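Local coordinates for protein GCN5-related N-acetyltransferase:Aminotransferase, class-II (Rhodopseudomonas palustris, PDB 2FIW) that probably transfers an acetyl group from acetyl-coenzyme A to an amine, as in GCN5-related N-acetyltransferases, its acceptor substrate not being identified here, at residues Phe25-Glu30 / Val90-Val95; Asp83-Leu88 / Thr102-Leu107; Ala116-Val121 / Thr155-Leu160. All coordinates share one frame; numbering follows the deposited sequence.

Contact 1 of 3, residues Phe25-Glu30 / Val90-Val95. With ACO (acetyl coenzyme *a), chain C.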
loop_
_atom_site.group_PDB
_atom_site.type_symbol
_atom_site.label_atom_id
_atom_site.label_comp_id
_atom_site.label_asym_id
_atom_site.label_seq_id
_atom_site.Cartn_x
_atom_site.Cartn_y
_atom_site.Cartn_z
ATOM N N PHE A 25 -5.930 -0.836 6.947
ATOM C CA PHE A 25 -4.495 -0.878 7.169
ATOM C C PHE A 25 -4.148 -1.905 8.264
ATOM O O PHE A 25 -3.321 -2.798 8.036
ATOM C CB PHE A 25 -4.038 0.546 7.510
ATOM C CG PHE A 25 -2.635 0.664 8.064
ATOM C CD1 PHE A 25 -2.417 0.711 9.449
ATOM C CD2 PHE A 25 -1.550 0.842 7.209
ATOM C CE1 PHE A 25 -1.130 0.868 9.957
ATOM C CE2 PHE A 25 -0.268 0.990 7.692
ATOM C CZ PHE A 25 -0.042 1.014 9.071
ATOM N N VAL A 26 -4.797 -1.806 9.426
ATOM C CA VAL A 26 -4.508 -2.753 10.500
ATOM C C VAL A 26 -4.990 -4.169 10.166
ATOM O O VAL A 26 -4.302 -5.125 10.511
ATOM C CB VAL A 26 -4.965 -2.302 11.946
ATOM C CG1 VAL A 26 -4.881 -0.813 12.128
ATOM C CG2 VAL A 26 -6.321 -2.821 12.298
ATOM N N ALA A 27 -6.143 -4.313 9.499
ATOM C CA ALA A 27 -6.659 -5.641 9.168
ATOM C C ALA A 27 -5.801 -6.329 8.115
ATOM O O ALA A 27 -5.585 -7.534 8.169
ATOM C CB ALA A 27 -8.084 -5.553 8.723
ATOM N N SER A 28 -5.308 -5.549 7.159
ATOM C CA SER A 28 -4.395 -6.022 6.112
ATOM C C SER A 28 -3.086 -6.556 6.708
ATOM O O SER A 28 -2.587 -7.605 6.316
ATOM C CB SER A 28 -4.095 -4.868 5.158
ATOM O OG SER A 28 -3.336 -5.298 4.045
ATOM N N ILE A 29 -2.532 -5.806 7.658
ATOM C CA ILE A 29 -1.309 -6.182 8.352
ATOM C C ILE A 29 -1.489 -7.442 9.234
ATOM O O ILE A 29 -0.719 -8.399 9.119
ATOM C CB ILE A 29 -0.771 -4.988 9.157
ATOM C CG1 ILE A 29 -0.295 -3.893 8.186
ATOM C CG2 ILE A 29 0.332 -5.422 10.172
ATOM C CD1 ILE A 29 -0.130 -2.539 8.843
ATOM N N GLU A 30 -2.488 -7.425 10.110
ATOM C CA GLU A 30 -2.761 -8.557 10.994
ATOM C C GLU A 30 -2.867 -9.845 10.192
ATOM O O GLU A 30 -2.142 -10.822 10.436
ATOM C CB GLU A 30 -4.063 -8.323 11.764
ATOM C CG GLU A 30 -3.991 -7.204 12.806
ATOM C CD GLU A 30 -5.330 -6.932 13.468
ATOM O OE1 GLU A 30 -6.383 -7.302 12.887
ATOM O OE2 GLU A 30 -5.324 -6.336 14.569
ATOM N N VAL A 90 -4.729 -3.590 0.902
ATOM C CA VAL A 90 -6.030 -4.132 0.524
ATOM C C VAL A 90 -6.592 -4.886 1.717
ATOM O O VAL A 90 -5.853 -5.596 2.390
ATOM C CB VAL A 90 -5.899 -5.078 -0.702
ATOM C CG1 VAL A 90 -7.286 -5.688 -1.108
ATOM C CG2 VAL A 90 -5.249 -4.320 -1.874
ATOM N N HIS A 91 -7.885 -4.733 1.984
ATOM C CA HIS A 91 -8.533 -5.449 3.079
ATOM C C HIS A 91 -8.360 -6.948 2.843
ATOM O O HIS A 91 -8.427 -7.381 1.688
ATOM C CB HIS A 91 -10.022 -5.079 3.169
ATOM C CG HIS A 91 -10.661 -5.471 4.463
ATOM N ND1 HIS A 91 -11.265 -6.700 4.653
ATOM C CD2 HIS A 91 -10.748 -4.820 5.647
ATOM C CE1 HIS A 91 -11.711 -6.779 5.896
ATOM N NE2 HIS A 91 -11.418 -5.650 6.520
ATOM N N PRO A 92 -8.090 -7.737 3.916
ATOM C CA PRO A 92 -7.880 -9.191 3.775
ATOM C C PRO A 92 -9.053 -9.958 3.137
ATOM O O PRO A 92 -8.839 -10.950 2.466
ATOM C CB PRO A 92 -7.650 -9.662 5.212
ATOM C CG PRO A 92 -8.072 -8.567 6.078
ATOM C CD PRO A 92 -7.930 -7.306 5.317
ATOM N N ASP A 93 -10.275 -9.476 3.328
ATOM C CA ASP A 93 -11.443 -10.067 2.693
ATOM C C ASP A 93 -11.554 -9.813 1.185
ATOM O O ASP A 93 -12.389 -10.430 0.530
ATOM C CB ASP A 93 -12.714 -9.634 3.430
ATOM C CG ASP A 93 -12.804 -10.248 4.827
ATOM O OD1 ASP A 93 -12.358 -11.405 4.983
ATOM O OD2 ASP A 93 -13.296 -9.586 5.767
ATOM N N TYR A 94 -10.698 -8.950 0.630
ATOM C CA TYR A 94 -10.819 -8.579 -0.784
ATOM C C TYR A 94 -9.566 -8.739 -1.618
ATOM O O TYR A 94 -9.473 -8.175 -2.722
ATOM C CB TYR A 94 -11.363 -7.169 -0.914
ATOM C CG TYR A 94 -12.739 -7.041 -0.314
ATOM C CD1 TYR A 94 -13.877 -7.300 -1.080
ATOM C CD2 TYR A 94 -12.903 -6.683 1.020
ATOM C CE1 TYR A 94 -15.142 -7.196 -0.540
ATOM C CE2 TYR A 94 -14.172 -6.585 1.581
ATOM C CZ TYR A 94 -15.283 -6.843 0.792
ATOM O OH TYR A 94 -16.537 -6.724 1.340
ATOM N N VAL A 95 -8.610 -9.512 -1.107
ATOM C CA VAL A 95 -7.338 -9.750 -1.803
ATOM C C VAL A 95 -7.559 -10.734 -2.953
ATOM O O VAL A 95 -8.570 -11.429 -2.972
ATOM C CB VAL A 95 -6.206 -10.234 -0.820
ATOM C CG1 VAL A 95 -5.841 -9.131 0.134
ATOM C CG2 VAL A 95 -6.636 -11.482 -0.037
HETATM N N1A ACO C . -7.382 -15.659 -9.765
HETATM C C2A ACO C . -6.113 -15.920 -9.391
HETATM N N3A ACO C . -5.261 -14.930 -9.060
HETATM C C4A ACO C . -5.637 -13.613 -9.079
HETATM C C5A ACO C . -6.926 -13.265 -9.450
HETATM C C6A ACO C . -7.849 -14.381 -9.816
HETATM N N6A ACO C . -9.128 -14.134 -10.194
HETATM N N7A ACO C . -7.021 -11.917 -9.383
HETATM C C8A ACO C . -5.819 -11.444 -8.975
HETATM N N9A ACO C . -4.983 -12.477 -8.802
HETATM C C1B ACO C . -3.565 -12.465 -8.352
HETATM C C2B ACO C . -2.622 -11.637 -9.206
HETATM O O2B ACO C . -2.177 -12.376 -10.345
HETATM C C3B ACO C . -1.490 -11.364 -8.230
HETATM O O3B ACO C . -0.441 -12.326 -8.363
HETATM P P3B ACO C . 1.088 -12.003 -7.935
HETATM O O7A ACO C . 1.153 -12.050 -6.412
HETATM O O8A ACO C . 1.351 -10.619 -8.480
HETATM O O9A ACO C . 1.857 -13.110 -8.624
HETATM C C4B ACO C . -2.117 -11.463 -6.833
HETATM O O4B ACO C . -3.434 -11.988 -7.006
HETATM C C5B ACO C . -2.217 -10.108 -6.131
HETATM O O5B ACO C . -2.771 -9.165 -7.061
HETATM P P1A ACO C . -3.970 -8.161 -6.686
HETATM O O1A ACO C . -5.249 -8.947 -6.487
HETATM O O2A ACO C . -3.889 -7.066 -7.726
HETATM O O3A ACO C . -3.435 -7.573 -5.279
HETATM P P2A ACO C . -4.274 -7.593 -3.926
HETATM O O4A ACO C . -4.341 -9.017 -3.444
HETATM O O5A ACO C . -5.541 -6.823 -4.165
HETATM O O6A ACO C . -3.351 -6.733 -2.910
HETATM C CBP ACO C . -1.341 -6.397 -1.480
HETATM C CCP ACO C . -1.919 -6.801 -2.847
HETATM C CDP ACO C . 0.157 -6.675 -1.511
HETATM C CEP ACO C . -1.600 -4.921 -1.224
HETATM C CAP ACO C . -2.016 -7.184 -0.330
HETATM O OAP ACO C . -1.663 -8.578 -0.359
HETATM C C9P ACO C . -1.869 -6.636 1.086
HETATM O O9P ACO C . -2.741 -5.749 1.554
HETATM N N8P ACO C . -0.929 -7.054 1.830
HETATM C C7P ACO C . -0.614 -6.723 3.226
HETATM C C6P ACO C . -0.093 -5.300 3.433
HETATM C C5P ACO C . 1.173 -5.128 2.650
HETATM O O5P ACO C . 2.036 -5.996 2.645
HETATM N N4P ACO C . 1.280 -4.000 1.965
HETATM C C3P ACO C . 2.396 -3.633 1.117
HETATM C C2P ACO C . 3.449 -2.990 2.006
HETATM S S1P ACO C . 4.485 -2.133 0.880
HETATM C C ACO C . 4.059 -0.531 1.049
HETATM O O ACO C . 2.957 -0.224 1.489
HETATM C CH3 ACO C . 4.943 0.394 0.708
#
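Ser-28 reaches from its helix to the end of the neighbouring strand and to the cofactor at once. With OG anti to the backbone N (chi1 -174°), the hydroxyl sits 3.0 Å from Val-90 O and 2.6 Å from O9P of acetyl-coenzyme A. O9P has a second, well-defined partner: Val-90 N donates to it over 3.0 Å at 160°. The strand backbone thus holds the carbonyl of this pantetheine amide, with the serine hydroxyl beside it. Val-90 CG2 packs against the pyrophosphate end, 3.2 Å from the ester oxygen O6A of the cofactor.

The next shell is mostly van der Waals packing. Ala-27 CB touches Pro-92 CD at 3.8 Å and also meets the His-91 ring obliquely, 4.0 Å from NE2. Pro-92 CD in turn covers one face of that ring, offset toward its rim, and ND1 of His-91 accepts a hydrogen bond from Asp-93 N at 3.2 Å, tilted out of the ring plane. An alanine in place of His-91 would probably leave Asp-93 N without this acceptor and open a gap beside Ala-27 CB and Pro-92 CD.

Segment 90-95 leads out of strand 84-90 toward helix 99-112, and helix 18-32 packs against it, with Gln-31 and Leu-32 extending the interface to Pro-92 and Val-95. Earlier on the same helix, Phe-25 meets Tyr-89 of strand 84-90 edge-to-face, while His-91 is bonded through its backbone to Val-74 of strand 72-80.

Contact 2 of 3, residues Asp83-Leu88 / Thr102-Leu107. With ACO (acetyl coenzyme *a), chain C.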
loop_
_atom_site.group_PDB
_atom_site.type_symbol
_atom_site.label_atom_id
_atom_site.label_comp_id
_atom_site.label_asym_id
_atom_site.label_seq_id
_atom_site.Cartn_x
_atom_site.Cartn_y
_atom_site.Cartn_z
ATOM N N ASP A 83 7.713 10.199 -6.832
ATOM C CA ASP A 83 7.996 8.818 -7.237
ATOM C C ASP A 83 8.003 7.725 -6.162
ATOM O O ASP A 83 8.497 6.632 -6.415
ATOM C CB ASP A 83 9.318 8.782 -8.004
ATOM C CG ASP A 83 10.470 9.393 -7.220
ATOM O OD1 ASP A 83 10.340 9.618 -5.986
ATOM O OD2 ASP A 83 11.517 9.652 -7.860
ATOM N N HIS A 84 7.466 8.004 -4.981
ATOM C CA HIS A 84 7.400 6.983 -3.933
ATOM C C HIS A 84 6.025 6.367 -3.734
ATOM O O HIS A 84 5.069 7.063 -3.393
ATOM C CB HIS A 84 7.887 7.524 -2.596
ATOM C CG HIS A 84 9.345 7.817 -2.566
ATOM N ND1 HIS A 84 9.874 8.995 -3.043
ATOM C CD2 HIS A 84 10.393 7.083 -2.123
ATOM C CE1 HIS A 84 11.186 8.977 -2.892
ATOM N NE2 HIS A 84 11.527 7.827 -2.338
ATOM N N ILE A 85 5.945 5.053 -3.906
ATOM C CA ILE A 85 4.776 4.312 -3.459
ATOM C C ILE A 85 4.919 4.132 -1.964
ATOM O O ILE A 85 5.655 3.264 -1.504
ATOM C CB ILE A 85 4.624 2.951 -4.164
ATOM C CG1 ILE A 85 4.410 3.162 -5.671
ATOM C CG2 ILE A 85 3.490 2.128 -3.521
ATOM C CD1 ILE A 85 3.945 1.935 -6.391
ATOM N N ASP A 86 4.213 4.971 -1.214
ATOM C CA ASP A 86 4.339 5.019 0.232
ATOM C C ASP A 86 3.509 3.944 0.939
ATOM O O ASP A 86 3.929 3.411 1.959
ATOM C CB ASP A 86 3.952 6.406 0.742
ATOM C CG ASP A 86 4.348 6.629 2.193
ATOM O OD1 ASP A 86 5.526 6.400 2.535
ATOM O OD2 ASP A 86 3.484 7.038 2.994
HETATM N N MSE A 87 2.338 3.634 0.389
HETATM C CA MSE A 87 1.376 2.739 1.018
HETATM C C MSE A 87 0.539 1.999 -0.006
HETATM O O MSE A 87 0.158 2.568 -1.039
HETATM C CB MSE A 87 0.461 3.522 1.960
HETATM C CG MSE A 87 1.214 4.216 3.077
HETATM SE SE MSE A 87 0.068 5.016 4.375
HETATM C CE MSE A 87 -0.585 6.376 3.346
ATOM N N LEU A 88 0.275 0.727 0.294
ATOM C CA LEU A 88 -0.586 -0.153 -0.489
ATOM C C LEU A 88 -1.176 -1.163 0.475
ATOM O O LEU A 88 -0.448 -2.001 0.999
ATOM C CB LEU A 88 0.216 -0.910 -1.548
ATOM C CG LEU A 88 -0.488 -1.383 -2.832
ATOM C CD1 LEU A 88 0.115 -2.683 -3.360
ATOM C CD2 LEU A 88 -2.016 -1.474 -2.801
ATOM N N THR A 102 -5.072 -2.430 -9.674
ATOM C CA THR A 102 -5.811 -1.229 -10.043
ATOM C C THR A 102 -5.249 -0.001 -9.319
ATOM O O THR A 102 -4.992 1.017 -9.941
ATOM C CB THR A 102 -7.332 -1.421 -9.736
ATOM O OG1 THR A 102 -7.819 -2.545 -10.484
ATOM C CG2 THR A 102 -8.144 -0.196 -10.116
ATOM N N LEU A 103 -5.030 -0.122 -8.014
ATOM C CA LEU A 103 -4.500 0.971 -7.217
ATOM C C LEU A 103 -3.126 1.405 -7.692
ATOM O O LEU A 103 -2.884 2.603 -7.873
ATOM C CB LEU A 103 -4.437 0.583 -5.741
ATOM C CG LEU A 103 -5.713 0.676 -4.916
ATOM C CD1 LEU A 103 -5.459 -0.020 -3.583
ATOM C CD2 LEU A 103 -6.192 2.168 -4.746
ATOM N N ILE A 104 -2.236 0.433 -7.904
ATOM C CA ILE A 104 -0.858 0.725 -8.304
ATOM C C ILE A 104 -0.753 1.286 -9.724
ATOM O O ILE A 104 0.012 2.206 -9.947
ATOM C CB ILE A 104 0.106 -0.466 -8.051
ATOM C CG1 ILE A 104 0.173 -0.781 -6.564
ATOM C CG2 ILE A 104 1.518 -0.154 -8.530
ATOM C CD1 ILE A 104 0.282 0.455 -5.662
ATOM N N ASP A 105 -1.531 0.755 -10.664
ATOM C CA ASP A 105 -1.651 1.358 -11.992
ATOM C C ASP A 105 -2.022 2.854 -11.911
ATOM O O ASP A 105 -1.459 3.684 -12.630
ATOM C CB ASP A 105 -2.716 0.624 -12.811
ATOM C CG ASP A 105 -2.295 -0.796 -13.234
ATOM O OD1 ASP A 105 -1.086 -1.154 -13.153
ATOM O OD2 ASP A 105 -3.198 -1.561 -13.646
ATOM N N ALA A 106 -2.973 3.192 -11.039
ATOM C CA ALA A 106 -3.378 4.596 -10.854
ATOM C C ALA A 106 -2.239 5.463 -10.341
ATOM O O ALA A 106 -2.059 6.584 -10.821
ATOM C CB ALA A 106 -4.593 4.706 -9.959
ATOM N N LEU A 107 -1.453 4.927 -9.403
ATOM C CA LEU A 107 -0.295 5.634 -8.865
ATOM C C LEU A 107 0.821 5.842 -9.897
ATOM O O LEU A 107 1.442 6.905 -9.935
ATOM C CB LEU A 107 0.244 4.954 -7.604
ATOM C CG LEU A 107 -0.630 4.902 -6.334
ATOM C CD1 LEU A 107 0.230 4.515 -5.143
ATOM C CD2 LEU A 107 -1.372 6.209 -6.049
HETATM N N1A ACO C . -7.382 -15.659 -9.765
HETATM C C2A ACO C . -6.113 -15.920 -9.391
HETATM N N3A ACO C . -5.261 -14.930 -9.060
HETATM C C4A ACO C . -5.637 -13.613 -9.079
HETATM C C5A ACO C . -6.926 -13.265 -9.450
HETATM C C6A ACO C . -7.849 -14.381 -9.816
HETATM N N6A ACO C . -9.128 -14.134 -10.194
HETATM N N7A ACO C . -7.021 -11.917 -9.383
HETATM C C8A ACO C . -5.819 -11.444 -8.975
HETATM N N9A ACO C . -4.983 -12.477 -8.802
HETATM C C1B ACO C . -3.565 -12.465 -8.352
HETATM C C2B ACO C . -2.622 -11.637 -9.206
HETATM O O2B ACO C . -2.177 -12.376 -10.345
HETATM C C3B ACO C . -1.490 -11.364 -8.230
HETATM O O3B ACO C . -0.441 -12.326 -8.363
HETATM P P3B ACO C . 1.088 -12.003 -7.935
HETATM O O7A ACO C . 1.153 -12.050 -6.412
HETATM O O8A ACO C . 1.351 -10.619 -8.480
HETATM O O9A ACO C . 1.857 -13.110 -8.624
HETATM C C4B ACO C . -2.117 -11.463 -6.833
HETATM O O4B ACO C . -3.434 -11.988 -7.006
HETATM C C5B ACO C . -2.217 -10.108 -6.131
HETATM O O5B ACO C . -2.771 -9.165 -7.061
HETATM P P1A ACO C . -3.970 -8.161 -6.686
HETATM O O1A ACO C . -5.249 -8.947 -6.487
HETATM O O2A ACO C . -3.889 -7.066 -7.726
HETATM O O3A ACO C . -3.435 -7.573 -5.279
HETATM P P2A ACO C . -4.274 -7.593 -3.926
HETATM O O4A ACO C . -4.341 -9.017 -3.444
HETATM O O5A ACO C . -5.541 -6.823 -4.165
HETATM O O6A ACO C . -3.351 -6.733 -2.910
HETATM C CBP ACO C . -1.341 -6.397 -1.480
HETATM C CCP ACO C . -1.919 -6.801 -2.847
HETATM C CDP ACO C . 0.157 -6.675 -1.511
HETATM C CEP ACO C . -1.600 -4.921 -1.224
HETATM C CAP ACO C . -2.016 -7.184 -0.330
HETATM O OAP ACO C . -1.663 -8.578 -0.359
HETATM C C9P ACO C . -1.869 -6.636 1.086
HETATM O O9P ACO C . -2.741 -5.749 1.554
HETATM N N8P ACO C . -0.929 -7.054 1.830
HETATM C C7P ACO C . -0.614 -6.723 3.226
HETATM C C6P ACO C . -0.093 -5.300 3.433
HETATM C C5P ACO C . 1.173 -5.128 2.650
HETATM O O5P ACO C . 2.036 -5.996 2.645
HETATM N N4P ACO C . 1.280 -4.000 1.965
HETATM C C3P ACO C . 2.396 -3.633 1.117
HETATM C C2P ACO C . 3.449 -2.990 2.006
HETATM S S1P ACO C . 4.485 -2.133 0.880
HETATM C C ACO C . 4.059 -0.531 1.049
HETATM O O ACO C . 2.957 -0.224 1.489
HETATM C CH3 ACO C . 4.943 0.394 0.708
#
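Leu-88 and Ile-104 meet through branched aliphatic groups, and no aromatic ring enters the contact between 83-88 and 102-107. Its relevant flat groups are the peptides flanking Leu-88, which give its N and O to acetyl-coenzyme A while the side chain turns to the helix. Leu-88 O accepts a hydrogen bond from the cofactor's N4P at 2.8 Å. Leu-88 N makes a weak one, 3.1 Å and 129°, to the thioester oxygen O, which would probably polarise that carbonyl slightly.

CG of Leu-88 lies anti to the backbone N (chi1 -153°), and the side chain crosses that of Ile-104 at about a right angle. Its CG comes within 3.5 Å of Ile-104 CD1. Both methyls also reach the cofactor's CEP: CD1 of Leu-88 lies 3.5 Å from it, and CD2 also meets Leu-103 CD1 at 3.8 Å. This one leucine therefore packs against helix and cofactor together. Ile-85 likewise crosses Ile-104 at about a right angle, CD1 against CG2 at 3.9 Å, and its CG2 comes to 4.4 Å from Leu-107 CD1 in a looser touch.

Between these two apolar positions, Asp-86 and selenomethionine Met-87 both face Ser-78, forming a classic beta bulge of the kind GNAT enzymes have in this strand at the acetyl site. Asp-86 O stands 3.4 Å from the acetyl CH3, and the carboxylate is turned away to a salt bridge with Arg-58.

Strand 84-90 and helix 99-112 belong to a beta-alpha-beta unit completed by strand 118-123. The axes of segments 84-88 and 102-107 run nearly antiparallel, at 160°, and Leu-103 and Leu-107 carry the helix onward to Leu-65 of strand 63-69.

Contact 3 of 3, residues Ala116-Val121 / Thr155-Leu160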
loop_
_atom_site.group_PDB
_atom_site.type_symbol
_atom_site.label_atom_id
_atom_site.label_comp_id
_atom_site.label_asym_id
_atom_site.label_seq_id
_atom_site.Cartn_x
_atom_site.Cartn_y
_atom_site.Cartn_z
ATOM N N ALA A 116 7.962 11.912 -13.087
ATOM C CA ALA A 116 8.704 10.741 -12.608
ATOM C C ALA A 116 9.047 9.733 -13.701
ATOM O O ALA A 116 8.245 9.448 -14.586
ATOM C CB ALA A 116 7.965 10.062 -11.441
ATOM N N LEU A 117 10.258 9.207 -13.634
ATOM C CA LEU A 117 10.713 8.240 -14.618
ATOM C C LEU A 117 10.951 6.905 -13.931
ATOM O O LEU A 117 10.822 5.843 -14.544
ATOM C CB LEU A 117 11.994 8.740 -15.298
ATOM C CG LEU A 117 12.041 10.221 -15.711
ATOM C CD1 LEU A 117 13.486 10.732 -15.830
ATOM C CD2 LEU A 117 11.264 10.459 -17.003
ATOM N N ILE A 118 11.294 6.981 -12.648
ATOM C CA ILE A 118 11.597 5.803 -11.832
ATOM C C ILE A 118 10.734 5.837 -10.569
ATOM O O ILE A 118 11.015 6.607 -9.639
ATOM C CB ILE A 118 13.131 5.710 -11.478
ATOM C CG1 ILE A 118 13.992 5.681 -12.756
ATOM C CG2 ILE A 118 13.426 4.482 -10.590
ATOM C CD1 ILE A 118 15.390 6.292 -12.608
ATOM N N LEU A 119 9.669 5.031 -10.564
ATOM C CA LEU A 119 8.859 4.798 -9.368
ATOM C C LEU A 119 9.607 3.908 -8.378
ATOM O O LEU A 119 10.323 2.975 -8.766
ATOM C CB LEU A 119 7.509 4.152 -9.716
ATOM C CG LEU A 119 6.221 4.994 -9.647
ATOM C CD1 LEU A 119 5.042 4.124 -9.265
ATOM C CD2 LEU A 119 6.290 6.117 -8.629
ATOM N N THR A 120 9.439 4.184 -7.092
ATOM C CA THR A 120 10.133 3.403 -6.078
ATOM C C THR A 120 9.204 3.037 -4.917
ATOM O O THR A 120 8.286 3.782 -4.594
ATOM C CB THR A 120 11.462 4.081 -5.635
ATOM O OG1 THR A 120 12.079 3.318 -4.596
ATOM C CG2 THR A 120 11.227 5.500 -5.143
ATOM N N VAL A 121 9.437 1.860 -4.335
ATOM C CA VAL A 121 8.667 1.341 -3.209
ATOM C C VAL A 121 9.624 0.596 -2.282
ATOM O O VAL A 121 10.544 -0.049 -2.748
ATOM C CB VAL A 121 7.469 0.424 -3.668
ATOM C CG1 VAL A 121 7.939 -0.842 -4.411
ATOM C CG2 VAL A 121 6.577 0.046 -2.500
ATOM N N THR A 155 13.791 -2.215 -1.143
ATOM C CA THR A 155 13.621 -1.129 -2.097
ATOM C C THR A 155 13.611 -1.749 -3.486
ATOM O O THR A 155 14.487 -2.525 -3.829
ATOM C CB THR A 155 14.749 -0.084 -1.969
ATOM O OG1 THR A 155 14.824 0.359 -0.612
ATOM C CG2 THR A 155 14.497 1.112 -2.878
HETATM N N MSE A 156 12.574 -1.433 -4.250
HETATM C CA MSE A 156 12.363 -1.983 -5.581
HETATM C C MSE A 156 11.941 -0.823 -6.459
HETATM O O MSE A 156 11.130 0.005 -6.044
HETATM C CB MSE A 156 11.258 -3.047 -5.575
HETATM C CG MSE A 156 11.382 -4.085 -4.471
HETATM SE SE MSE A 156 10.146 -5.528 -4.666
HETATM C CE MSE A 156 10.446 -6.371 -3.046
ATOM N N THR A 157 12.501 -0.750 -7.660
ATOM C CA THR A 157 12.238 0.383 -8.557
ATOM C C THR A 157 11.665 -0.071 -9.894
ATOM O O THR A 157 11.961 -1.170 -10.359
ATOM C CB THR A 157 13.508 1.239 -8.803
ATOM O OG1 THR A 157 14.524 0.417 -9.388
ATOM C CG2 THR A 157 14.038 1.840 -7.498
ATOM N N LYS A 158 10.828 0.774 -10.486
ATOM C CA LYS A 158 10.286 0.535 -11.818
ATOM C C LYS A 158 10.480 1.751 -12.720
ATOM O O LYS A 158 10.129 2.879 -12.342
ATOM C CB LYS A 158 8.802 0.178 -11.743
ATOM C CG LYS A 158 8.199 -0.274 -13.077
ATOM C CD LYS A 158 6.696 -0.370 -12.993
ATOM C CE LYS A 158 6.098 -0.857 -14.290
ATOM N NZ LYS A 158 4.646 -1.165 -14.127
ATOM N N SER A 159 11.042 1.512 -13.909
ATOM C CA SER A 159 11.137 2.538 -14.962
ATOM C C SER A 159 9.753 2.750 -15.582
ATOM O O SER A 159 9.050 1.773 -15.893
ATOM C CB SER A 159 12.141 2.121 -16.043
ATOM O OG SER A 159 12.713 3.262 -16.683
ATOM N N LEU A 160 9.357 4.012 -15.750
ATOM C CA LEU A 160 8.027 4.338 -16.264
ATOM C C LEU A 160 8.010 4.550 -17.788
ATOM O O LEU A 160 8.994 5.013 -18.394
ATOM C CB LEU A 160 7.455 5.562 -15.534
ATOM C CG LEU A 160 6.473 5.409 -14.358
ATOM C CD1 LEU A 160 6.732 4.155 -13.500
ATOM C CD2 LEU A 160 6.463 6.673 -13.480
#
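Thr-120 and Thr-157 face each other as a non-hydrogen-bonded antiparallel pair, and their first torsions decide which branches meet. Thr-120 OG1 is anti to its backbone N (chi1 177°), whereas Thr-157 has CG2 anti to its carbonyl carbon, so a methyl is presented to the hydroxyl, 3.8 Å apart. Thr-155 offers its CG2 to the same OG1 at 3.7 Å. Beside them, Ile-118 CG2 lies 3.7 Å from Thr-157 CB, the two side chains pointing the same way.

On the face carrying Leu-119, Val-121 and Met-156, Val-121 CG1 packs on Met-156 CB; Leu-119 CB also touches Leu-160 CD1 at 3.9 Å.

The backbone supplies the regular bonds. Leu-119 and Lys-158 exchange two, each 2.8 Å between N and O, and Val-121 and Met-156 exchange another two. At the other end, past Ile-118 and Ser-159, Leu-160 N donates to Leu-117 O at 2.6 Å.

Two polar side chains bond outside the two segments: Thr-155 OG1 to Asp-122 and Asn-142, and the extended Lys-158 to Glu-108 of helix 99-112 in a salt bridge. Val-121 also lines the acetyl-coenzyme A pocket. Cohesion between these strands of the central sheet thus rests on paired amides, with side chains adding van der Waals contact across the join.

In the fold
From the N terminus, helix 18-32 first supplies one side of contact 1, which closes a long loop when the chain reaches 90-95. Before that closure, strand 84-90 has already opened contact 2, whose partner follows on helix 99-112; contacts 1 and 2 therefore cross, and both reach acetyl-coenzyme A. Contact 3 comes afterwards, in series with both, closing a loop that includes helix 128-132 and strand 137-146. It meets contact 2 directly, since strands 84-90 and 118-123 are sheet neighbours, with probable hydrogen bonds linking Thr-120 to Asp-83 and Ile-85. Contact 1 stands apart from contact 3, their centres about 24 Å apart across the chain's centre.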